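Side-chain contact in DUF3248 domain-containing protein (Thermus thermophilus, PDB 2E6X), which is of unknown function, a member of the DUF3248 family that assembles as two chains: residues W15-A20 against L26-G31. Residues are numbered along the deposited sequence; the frame is centred on the assembly and turned at random.
Sequences WRMGRA and LVVRVG
R29 N donates to R16 O at 2.8 Å in an almost straight bond (176° at the hydrogen), and R16 N returns a bond to R29 O, so this antiparallel pair of the β-hairpin is closed from both sides. G18 and V27 form the next hydrogen-bonded pair, with V27 N 2.8 Å from G18 O. Strand 26-32 is the central one of three, flanked also by 62-66. On the sheet face that carries W15, M17, V28 and V30, the indole leans over the neighbouring strand. Its chi1 of -66° sets CG opposite the carbonyl carbon, and the six-membered ring lays one face on V30 CG2, a CH-pi contact 3.6 Å from the centroid and 10° off the normal. V28 CG1 meets the same ring at its edge, 3.5 Å from W15 CZ3. W15 also packs on M17 of the second subunit. An alanine here would probably leave V30 CG2 without the ring face over it and V28 CG1 without the ring edge beside it, and weaken the packing between subunits. Across the other face, R29 runs extended away from the hairpin, where its NE makes a salt bridge with E65 OE1 and its NH2 a hydrogen bond with P43 O. Farther along, the bend at chi3 of M17, a selenomethionine, brings its methyl CE up to the branch of L26, 3.9 Å from L26 CD2.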
ATOM      1  N   TRP A  15       0.920   2.638  -7.042  1.00 18.16           N
ATOM      2  CA  TRP A  15       0.437   1.537  -6.226  1.00 22.94           C
ATOM      3  C   TRP A  15      -0.457   0.602  -7.021  1.00 20.81           C
ATOM      4  O   TRP A  15      -1.328   1.063  -7.772  1.00 20.54           O
ATOM      5  CB  TRP A  15      -0.388   2.050  -5.049  1.00 30.84           C
ATOM      6  CG  TRP A  15       0.384   2.821  -4.061  1.00 37.92           C
ATOM      7  CD1 TRP A  15       0.638   4.169  -4.080  1.00 41.90           C
ATOM      8  CD2 TRP A  15       1.065   2.298  -2.920  1.00 42.16           C
ATOM      9  NE1 TRP A  15       1.442   4.510  -3.017  1.00 44.71           N
ATOM     10  CE2 TRP A  15       1.719   3.380  -2.292  1.00 43.19           C
ATOM     11  CE3 TRP A  15       1.192   1.016  -2.369  1.00 44.28           C
ATOM     12  CZ2 TRP A  15       2.485   3.220  -1.136  1.00 44.83           C
ATOM     13  CZ3 TRP A  15       1.963   0.861  -1.212  1.00 43.53           C
ATOM     14  CH2 TRP A  15       2.597   1.959  -0.613  1.00 44.88           C
ATOM     15  N   ARG A  16      -0.240  -0.711  -6.859  1.00 18.51           N
ATOM     16  CA  ARG A  16      -1.058  -1.735  -7.506  1.00 14.34           C
ATOM     17  C   ARG A  16      -1.212  -2.855  -6.495  1.00 18.56           C
ATOM     18  O   ARG A  16      -0.292  -3.133  -5.713  1.00 16.73           O
ATOM     19  CB  ARG A  16      -0.388  -2.300  -8.768  1.00 16.80           C
ATOM     20  CG  ARG A  16      -0.204  -1.294  -9.941  1.00 15.57           C
ATOM     21  CD  ARG A  16      -1.526  -0.875 -10.579  1.00 18.39           C
ATOM     22  NE  ARG A  16      -1.283  -0.041 -11.764  1.00 14.48           N
ATOM     23  CZ  ARG A  16      -1.152   1.283 -11.745  1.00 21.29           C
ATOM     24  NH1 ARG A  16      -1.261   1.948 -10.599  1.00 18.02           N
ATOM     25  NH2 ARG A  16      -0.877   1.935 -12.878  1.00 17.10           N
HETATM   26  N   MSE A  17      -2.364  -3.511  -6.492  1.00 17.13           N
HETATM   27  CA  MSE A  17      -2.556  -4.604  -5.552  1.00 19.75           C
HETATM   28  C   MSE A  17      -3.502  -5.639  -6.098  1.00 18.29           C
HETATM   29  O   MSE A  17      -4.256  -5.371  -7.024  1.00 17.89           O
HETATM   30  CB  MSE A  17      -3.118  -4.072  -4.264  1.00 25.08           C
HETATM   31  CG  MSE A  17      -4.337  -3.264  -4.541  1.00 36.75           C
HETATM   32 SE   MSE A  17      -4.794  -2.328  -3.004  1.00 60.09          SE
HETATM   33  CE  MSE A  17      -4.683  -3.758  -1.687  1.00 45.97           C
ATOM     34  N   GLY A  18      -3.468  -6.814  -5.475  1.00 13.59           N
ATOM     35  CA  GLY A  18      -4.315  -7.909  -5.893  1.00 14.66           C
ATOM     36  C   GLY A  18      -3.764  -9.194  -5.299  1.00 16.07           C
ATOM     37  O   GLY A  18      -2.680  -9.230  -4.671  1.00  6.70           O
ATOM     38  N   ARG A  19      -4.510 -10.270  -5.469  1.00 15.99           N
ATOM     39  CA  ARG A  19      -4.051 -11.513  -4.905  1.00 12.22           C
ATOM     40  C   ARG A  19      -3.051 -12.210  -5.809  1.00 13.25           C
ATOM     41  O   ARG A  19      -3.131 -12.119  -7.030  1.00  9.71           O
ATOM     42  CB  ARG A  19      -5.231 -12.462  -4.620  1.00 17.25           C
ATOM     43  CG  ARG A  19      -4.930 -13.472  -3.498  1.00 15.94           C
ATOM     44  CD  ARG A  19      -5.864 -14.703  -3.574  1.00 18.79           C
ATOM     45  NE  ARG A  19      -5.307 -15.603  -4.565  1.00 20.56           N
ATOM     46  CZ  ARG A  19      -5.969 -16.548  -5.218  1.00 21.49           C
ATOM     47  NH1 ARG A  19      -7.276 -16.756  -4.985  1.00 19.69           N
ATOM     48  NH2 ARG A  19      -5.314 -17.265  -6.146  1.00 18.45           N
ATOM     49  N   ALA A  20      -2.075 -12.882  -5.201  1.00  7.43           N
ATOM     50  CA  ALA A  20      -1.099 -13.645  -5.979  1.00 11.58           C
ATOM     51  C   ALA A  20      -1.926 -14.740  -6.682  1.00 14.99           C
ATOM     52  O   ALA A  20      -2.908 -15.227  -6.120  1.00 14.13           O
ATOM     53  CB  ALA A  20      -0.114 -14.292  -5.038  1.00  9.72           C
ATOM     54  N   LEU A  26      -2.122 -11.408  -0.315  1.00  9.66           N
ATOM     55  CA  LEU A  26      -2.405 -10.106  -0.915  1.00  9.04           C
ATOM     56  C   LEU A  26      -1.053  -9.487  -1.277  1.00  7.62           C
ATOM     57  O   LEU A  26      -0.168  -9.390  -0.428  1.00  8.31           O
ATOM     58  CB  LEU A  26      -3.131  -9.160   0.056  1.00  7.74           C
ATOM     59  CG  LEU A  26      -3.206  -7.727  -0.534  1.00  9.65           C
ATOM     60  CD1 LEU A  26      -4.294  -7.708  -1.657  1.00 10.03           C
ATOM     61  CD2 LEU A  26      -3.544  -6.702   0.555  1.00 12.97           C
ATOM     62  N   VAL A  27      -0.890  -9.090  -2.538  1.00  8.29           N
ATOM     63  CA  VAL A  27       0.367  -8.479  -2.947  1.00  8.95           C
ATOM     64  C   VAL A  27       0.177  -6.973  -3.175  1.00  9.15           C
ATOM     65  O   VAL A  27      -0.802  -6.524  -3.793  1.00  9.07           O
ATOM     66  CB  VAL A  27       0.921  -9.145  -4.251  1.00  8.17           C
ATOM     67  CG1 VAL A  27       2.160  -8.427  -4.745  1.00  6.86           C
ATOM     68  CG2 VAL A  27       1.228 -10.665  -3.991  1.00  8.36           C
ATOM     69  N   VAL A  28       1.053  -6.184  -2.585  1.00  8.09           N
ATOM     70  CA  VAL A  28       1.024  -4.749  -2.827  1.00  7.69           C
ATOM     71  C   VAL A  28       2.315  -4.412  -3.546  1.00 10.48           C
ATOM     72  O   VAL A  28       3.433  -4.773  -3.084  1.00  9.19           O
ATOM     73  CB  VAL A  28       0.909  -3.978  -1.523  1.00 10.92           C
ATOM     74  CG1 VAL A  28       1.172  -2.477  -1.755  1.00  8.85           C
ATOM     75  CG2 VAL A  28      -0.514  -4.211  -0.969  1.00 13.44           C
ATOM     76  N   ARG A  29       2.188  -3.794  -4.712  1.00  8.28           N
ATOM     77  CA  ARG A  29       3.397  -3.411  -5.430  1.00 14.76           C
ATOM     78  C   ARG A  29       3.496  -1.900  -5.399  1.00 13.28           C
ATOM     79  O   ARG A  29       2.491  -1.209  -5.619  1.00 13.56           O
ATOM     80  CB  ARG A  29       3.372  -3.919  -6.879  1.00 13.96           C
ATOM     81  CG  ARG A  29       3.389  -5.403  -6.946  1.00 16.23           C
ATOM     82  CD  ARG A  29       3.191  -5.891  -8.359  1.00 11.81           C
ATOM     83  NE  ARG A  29       3.394  -7.342  -8.406  1.00 12.06           N
ATOM     84  CZ  ARG A  29       3.050  -8.097  -9.433  1.00 10.09           C
ATOM     85  NH1 ARG A  29       2.485  -7.527 -10.504  1.00  8.01           N
ATOM     86  NH2 ARG A  29       3.234  -9.419  -9.372  1.00 12.08           N
ATOM     87  N   VAL A  30       4.696  -1.398  -5.120  1.00 14.38           N
ATOM     88  CA  VAL A  30       4.924   0.047  -5.058  1.00 14.88           C
ATOM     89  C   VAL A  30       6.245   0.477  -5.716  1.00 12.77           C
ATOM     90  O   VAL A  30       7.263  -0.221  -5.632  1.00 11.07           O
ATOM     91  CB  VAL A  30       4.904   0.543  -3.595  1.00 12.15           C
ATOM     92  CG1 VAL A  30       6.088  -0.056  -2.803  1.00 12.54           C
ATOM     93  CG2 VAL A  30       4.991   2.055  -3.570  1.00 12.47           C
ATOM     94  N   GLY A  31       6.225   1.628  -6.372  1.00 12.32           N
ATOM     95  CA  GLY A  31       7.424   2.118  -7.024  1.00 11.43           C
ATOM     96  C   GLY A  31       7.231   3.572  -7.434  1.00 13.28           C
ATOM     97  O   GLY A  31       6.138   4.119  -7.266  1.00 12.91           O
TER